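Local coordinates for protein agrobacterium tumefaciens DPS (Agrobacterium tumefaciens, PDB 1O9R) that protects DNA from oxidative damage without binding it, oxidising intracellular ferrous iron and storing it as a ferric mineral inside a hollow twelve-subunit shell, at the interface of chains A and B and the interface of chains A and C. Residues are numbered along the deposited sequence; one frame, centred on the assembly and turned at random. Chains: chain A/B/C, Agrobacterium tumefaciens DPS.

Contact 1: the interface of chains A and B. Residues chain A 8-10, 72, 75, 135; chain B 119, 122, 144, 148, 151.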
# COMPACT_ATOMS: atom_id res chain seq x y z
N ASN A 8 -37.37 5.94 -7.18
CA ASN A 8 -36.74 7.09 -7.82
C ASN A 8 -37.80 8.00 -8.47
O ASN A 8 -38.50 7.48 -9.36
CB ASN A 8 -35.70 6.61 -8.84
CG ASN A 8 -34.84 7.72 -9.34
OD1 ASN A 8 -33.55 7.67 -9.38
ND2 ASN A 8 -35.44 8.79 -9.79
N ASP A 9 -37.94 9.24 -8.02
CA ASP A 9 -39.10 10.06 -8.49
C ASP A 9 -38.79 10.98 -9.64
O ASP A 9 -39.59 11.92 -9.92
CB ASP A 9 -39.73 10.82 -7.33
CG ASP A 9 -38.95 11.99 -6.78
OD1 ASP A 9 -37.85 12.30 -7.27
OD2 ASP A 9 -39.43 12.71 -5.85
N LEU A 10 -37.71 10.80 -10.39
CA LEU A 10 -37.52 11.57 -11.63
C LEU A 10 -38.74 11.33 -12.51
O LEU A 10 -39.21 10.18 -12.65
CB LEU A 10 -36.27 11.07 -12.41
CG LEU A 10 -35.87 11.93 -13.59
CD1 LEU A 10 -35.36 13.30 -13.22
CD2 LEU A 10 -34.82 11.20 -14.44
N ARG A 72 -26.62 3.95 -14.74
CA ARG A 72 -27.69 4.98 -14.64
C ARG A 72 -28.91 4.55 -15.40
O ARG A 72 -29.99 4.88 -14.87
CB ARG A 72 -27.10 6.30 -15.17
CG ARG A 72 -28.03 7.50 -14.93
CD ARG A 72 -28.34 7.65 -13.40
NE ARG A 72 -29.13 8.90 -13.30
CZ ARG A 72 -29.78 9.17 -12.15
NH1 ARG A 72 -29.72 8.37 -11.10
NH2 ARG A 72 -30.47 10.33 -12.06
N GLN A 75 -30.73 2.31 -12.98
CA GLN A 75 -31.24 3.07 -11.86
C GLN A 75 -32.58 3.71 -12.23
O GLN A 75 -33.41 3.86 -11.32
CB GLN A 75 -30.27 4.19 -11.46
CG GLN A 75 -29.03 3.62 -10.73
CD GLN A 75 -27.90 4.61 -10.75
OE1 GLN A 75 -28.07 5.81 -10.68
NE2 GLN A 75 -26.66 4.10 -10.95
N THR A 135 -28.49 14.83 -12.14
CA THR A 135 -27.66 13.70 -11.69
C THR A 135 -27.05 12.99 -12.89
O THR A 135 -25.85 12.72 -12.99
CB THR A 135 -28.44 12.77 -10.79
OG1 THR A 135 -28.79 13.60 -9.65
CG2 THR A 135 -27.65 11.56 -10.35
N ASN B 119 -34.87 10.98 -3.01
CA ASN B 119 -35.74 12.01 -3.64
C ASN B 119 -35.64 13.37 -2.97
O ASN B 119 -35.71 14.39 -3.69
CB ASN B 119 -37.18 11.45 -3.65
CG ASN B 119 -37.30 10.22 -4.55
OD1 ASN B 119 -36.52 10.08 -5.52
ND2 ASN B 119 -38.30 9.40 -4.28
N ARG B 122 -32.48 14.77 -4.49
CA ARG B 122 -32.70 15.18 -5.88
C ARG B 122 -33.30 16.57 -5.93
O ARG B 122 -32.91 17.45 -6.73
CB ARG B 122 -33.61 14.12 -6.53
CG ARG B 122 -33.81 14.23 -8.04
CD ARG B 122 -34.82 13.19 -8.58
NE ARG B 122 -34.95 11.98 -7.78
CZ ARG B 122 -33.96 11.07 -7.76
NH1 ARG B 122 -32.88 11.24 -8.56
NH2 ARG B 122 -34.03 10.06 -6.91
N SER B 144 -26.50 12.54 -4.57
CA SER B 144 -27.54 11.92 -5.39
C SER B 144 -27.05 10.73 -6.19
O SER B 144 -27.77 9.72 -6.30
CB SER B 144 -28.18 13.00 -6.25
OG SER B 144 -29.11 12.43 -7.16
N ASP B 148 -28.88 7.27 -5.48
CA ASP B 148 -29.63 6.60 -6.55
C ASP B 148 -29.03 5.24 -6.85
O ASP B 148 -29.77 4.29 -7.17
CB ASP B 148 -29.68 7.46 -7.80
CG ASP B 148 -30.70 8.57 -7.73
OD1 ASP B 148 -30.88 9.22 -8.77
OD2 ASP B 148 -31.35 8.78 -6.66
N LEU B 151 -30.04 2.97 -3.91
CA LEU B 151 -31.47 2.62 -4.08
C LEU B 151 -31.67 1.52 -5.14
O LEU B 151 -32.38 0.54 -4.83
CB LEU B 151 -32.24 3.90 -4.43
CG LEU B 151 -33.74 3.66 -4.69
CD1 LEU B 151 -34.49 3.19 -3.45
CD2 LEU B 151 -34.37 4.96 -5.25
O HOH W 1 -32.30 5.11 -8.39
O HOH W 2 -37.37 14.78 -5.92

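Contact 2: the interface of chains A and C. Residues chain A 41, 43, 48-49, 52; chain C 54, 152-153, 156-157.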
# COMPACT_ATOMS: atom_id res chain seq x y z
N TRP A 41 -2.72 -2.44 -29.78
CA TRP A 41 -1.95 -3.65 -30.11
C TRP A 41 -1.12 -3.51 -31.37
O TRP A 41 -0.06 -4.13 -31.51
CB TRP A 41 -2.91 -4.84 -30.34
CG TRP A 41 -3.66 -5.27 -29.13
CD1 TRP A 41 -3.13 -5.45 -27.88
CD2 TRP A 41 -5.04 -5.56 -29.00
NE1 TRP A 41 -4.12 -5.84 -26.99
CE2 TRP A 41 -5.31 -5.90 -27.66
CE3 TRP A 41 -6.08 -5.55 -29.95
CZ2 TRP A 41 -6.61 -6.27 -27.24
CZ3 TRP A 41 -7.36 -5.91 -29.50
CH2 TRP A 41 -7.58 -6.24 -28.15
N LEU A 43 0.08 -0.68 -33.13
CA LEU A 43 0.92 0.48 -33.34
C LEU A 43 2.32 0.07 -33.71
O LEU A 43 2.89 -0.83 -33.08
CB LEU A 43 1.19 1.24 -31.98
CG LEU A 43 -0.05 1.76 -31.29
CD1 LEU A 43 0.35 2.45 -29.96
CD2 LEU A 43 -0.86 2.76 -32.11
N PHE A 48 6.24 4.12 -30.22
CA PHE A 48 5.45 3.01 -29.73
C PHE A 48 5.17 2.99 -28.23
O PHE A 48 3.99 2.90 -27.88
CB PHE A 48 6.18 1.67 -30.10
CG PHE A 48 5.46 0.47 -29.52
CD1 PHE A 48 4.36 -0.03 -30.20
CD2 PHE A 48 5.87 -0.15 -28.37
CE1 PHE A 48 3.64 -1.12 -29.69
CE2 PHE A 48 5.21 -1.21 -27.82
CZ PHE A 48 4.08 -1.69 -28.50
N ILE A 49 6.19 2.90 -27.36
CA ILE A 49 5.81 2.55 -25.98
C ILE A 49 4.92 3.57 -25.30
O ILE A 49 3.99 3.18 -24.61
CB ILE A 49 7.07 2.13 -25.19
CG1 ILE A 49 6.63 1.51 -23.84
CG2 ILE A 49 8.00 3.28 -24.94
CD1 ILE A 49 5.87 0.20 -23.95
N HIS A 52 1.39 3.34 -26.73
CA HIS A 52 0.78 2.06 -26.38
C HIS A 52 0.31 2.11 -24.94
O HIS A 52 -0.82 1.69 -24.64
CB HIS A 52 1.89 1.02 -26.57
CG HIS A 52 1.53 -0.40 -26.22
ND1 HIS A 52 0.83 -1.23 -27.07
CD2 HIS A 52 1.85 -1.16 -25.15
CE1 HIS A 52 0.75 -2.45 -26.52
NE2 HIS A 52 1.31 -2.44 -25.34
N LEU C 54 11.63 1.97 -20.31
CA LEU C 54 11.23 0.63 -20.72
C LEU C 54 12.36 -0.34 -20.45
O LEU C 54 12.12 -1.49 -20.01
CB LEU C 54 10.84 0.65 -22.22
CG LEU C 54 10.49 -0.72 -22.80
CD1 LEU C 54 9.20 -1.24 -22.14
CD2 LEU C 54 10.22 -0.64 -24.30
N TRP C 152 9.01 -8.03 -29.17
CA TRP C 152 7.98 -7.27 -29.93
C TRP C 152 8.05 -5.80 -29.55
O TRP C 152 8.02 -4.93 -30.48
CB TRP C 152 6.60 -7.87 -29.58
CG TRP C 152 5.45 -6.93 -29.85
CD1 TRP C 152 5.24 -6.11 -30.95
CD2 TRP C 152 4.38 -6.67 -28.95
NE1 TRP C 152 4.08 -5.36 -30.76
CE2 TRP C 152 3.54 -5.68 -29.54
CE3 TRP C 152 4.02 -7.15 -27.69
CZ2 TRP C 152 2.39 -5.21 -28.93
CZ3 TRP C 152 2.90 -6.69 -27.06
CH2 TRP C 152 2.10 -5.71 -27.68
N PHE C 153 8.09 -5.44 -28.28
CA PHE C 153 8.17 -3.99 -27.95
C PHE C 153 9.37 -3.34 -28.61
O PHE C 153 9.20 -2.22 -29.15
CB PHE C 153 8.25 -3.81 -26.44
CG PHE C 153 7.00 -3.85 -25.64
CD1 PHE C 153 7.04 -3.44 -24.31
CD2 PHE C 153 5.77 -4.27 -26.13
CE1 PHE C 153 5.89 -3.40 -23.54
CE2 PHE C 153 4.63 -4.20 -25.38
CZ PHE C 153 4.67 -3.77 -24.09
N ALA C 156 8.61 -3.34 -32.57
CA ALA C 156 7.53 -2.40 -32.94
C ALA C 156 8.12 -1.02 -33.17
O ALA C 156 7.44 -0.25 -33.91
CB ALA C 156 6.45 -2.44 -31.89
N HIS C 157 9.15 -0.55 -32.51
CA HIS C 157 9.69 0.78 -32.70
C HIS C 157 10.30 0.94 -34.09
O HIS C 157 10.46 2.12 -34.50
CB HIS C 157 10.78 1.07 -31.66
CG HIS C 157 10.27 1.36 -30.29
ND1 HIS C 157 9.98 0.43 -29.31
CD2 HIS C 157 10.02 2.52 -29.65
CE1 HIS C 157 9.55 0.99 -28.20
NE2 HIS C 157 9.55 2.32 -28.37
O HOH W 3 2.44 -3.51 -32.58

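Contact 1: the interface of chains A and B
A:Asn8 packs beside B:Leu151 CD2 and over the B:Arg122 guanidinium, and the little apolar contact in this patch centres on it. The leucine methyl CD2 packs 4.1 Å from A:Asn8 CA, while the amide ND2 sits 3.4 Å above the plane of the B:Arg122 guanidinium, over its centre. The two planes are tilted by 28°, so this is a loose face-on cover. As modelled, A:Asn8 OD1 also faces B:Asp148 OD1 acceptor to acceptor; this pair is doubtful, and an amide turned over would make it a hydrogen bond.

Outward from this cover, the edge of the guanidinium is gripped by its own chain: NH1 of B:Arg122 meets B:Asp148 OD1 at 2.8 Å on its syn lone pair, and NH2 meets OD2 at 3.0 Å. From the other subunit A:Arg72 NH1 donates, nearly straight (171° at H), at 2.7 Å to the same B:Asp148 OD1, which accepts on its anti lone pair. The same NH1 also donates to A:Gln75 OE1, which helps fix the guanidinium's rotation. One carboxylate thus joins arginines of both chains, which would offset their like charges.

At the rim, A:Asp9 has CG between its backbone N and carbonyl carbon (chi1 72°), which stacks the carboxylate on the B:Asn119 amide. Its OD1 forms a salt bridge with B:Arg122 NE at 3.0 Å, and its backbone N donates to B:Asn119 OD1 at 3.0 Å from above the carbonyl plane. B:Asn119 OD1 also accepts from B:Arg122 NH2, supporting its amide orientation. Water 2 bridges the A:Asp9 carboxylate to B:Asn119 O, and water 1 links A:Asn8 OD1 to B:Asp148 O. On another flank, A:Thr135 OG1 and B:Ser144 OG share a hydrogen bond of 2.8 Å.

The patch is a polar subunit interface of the dodecamer, tying an N-terminal segment to the neighbouring helices 103-130 and 134-156.

Contact 2: the interface of chains A and C
A:Phe48 has CG anti to its backbone N (chi1 175°), which carries its ring toward chain C, and C:Phe153 has CG anti to the carbonyl carbon (chi1 -82°), which turns its ring to receive the edge of A:Phe48. The side chains cross at about a right angle, though the ring planes are only 58° apart; the contact is edge-to-face, with A:Phe48 CE2 3.5 Å from C:Phe153 CD2.

Chain C packs on one face and the edge of A:Phe48. The methyl CB of C:Ala156 lies over that face, offset toward the rim and 3.8 Å from the centroid, while the opposite face is covered within chain A by A:His52 CB. A:Phe48 CB in turn sits over the centre of the C:His157 imidazole, whose ND1 donates to C:Phe153 O at 2.8 Å and so restrains the ring. A:Ile49 extends the apolar strip: its CD1 touches C:Phe153 CE1 at 3.6 Å and approaches C:Leu54 CD1.

Towards the other end, A:His52 meets C:Trp152 tip to tip, CE1 to CH2 at 3.7 Å, with the ring planes almost perpendicular. The NE2 and CD2 side of this imidazole meets C:Phe153 CE2 and CZ in a second edge-to-face contact. The polar link here passes through water 3, to which the indole NE1 of C:Trp152 donates at 3.1 Å; the same water bonds A:Trp41 O, in the last turn of helix 12-42, and A:Leu43 O just beyond it.

This aromatic subunit interface joins helix 48-75 to helix 134-156 of a neighbour in the shell. In the Dps family the histidine corresponding to A:His52 belongs to the ferroxidase centre, so the packing probably also helps position that side chain for iron oxidation.

The C-alpha centres of contact 1 and contact 2 are about 44 Å apart, at opposite ends of chain A. Helix 48-75 spans them, giving its C-terminal end to contact 1 and its first turns to contact 2. Helix 134-156 contributes to the partner side in both, with residues 144 to 151 in contact 1 and 152 to 156 in contact 2, and A:Thr135 brings it to the A side of contact 1 as well. Each contact joins different surfaces of identical subunits, and the twelve copies repeat them around the closed shell. A salt-bridged joint and an aromatic one thus hold the dodecamer together.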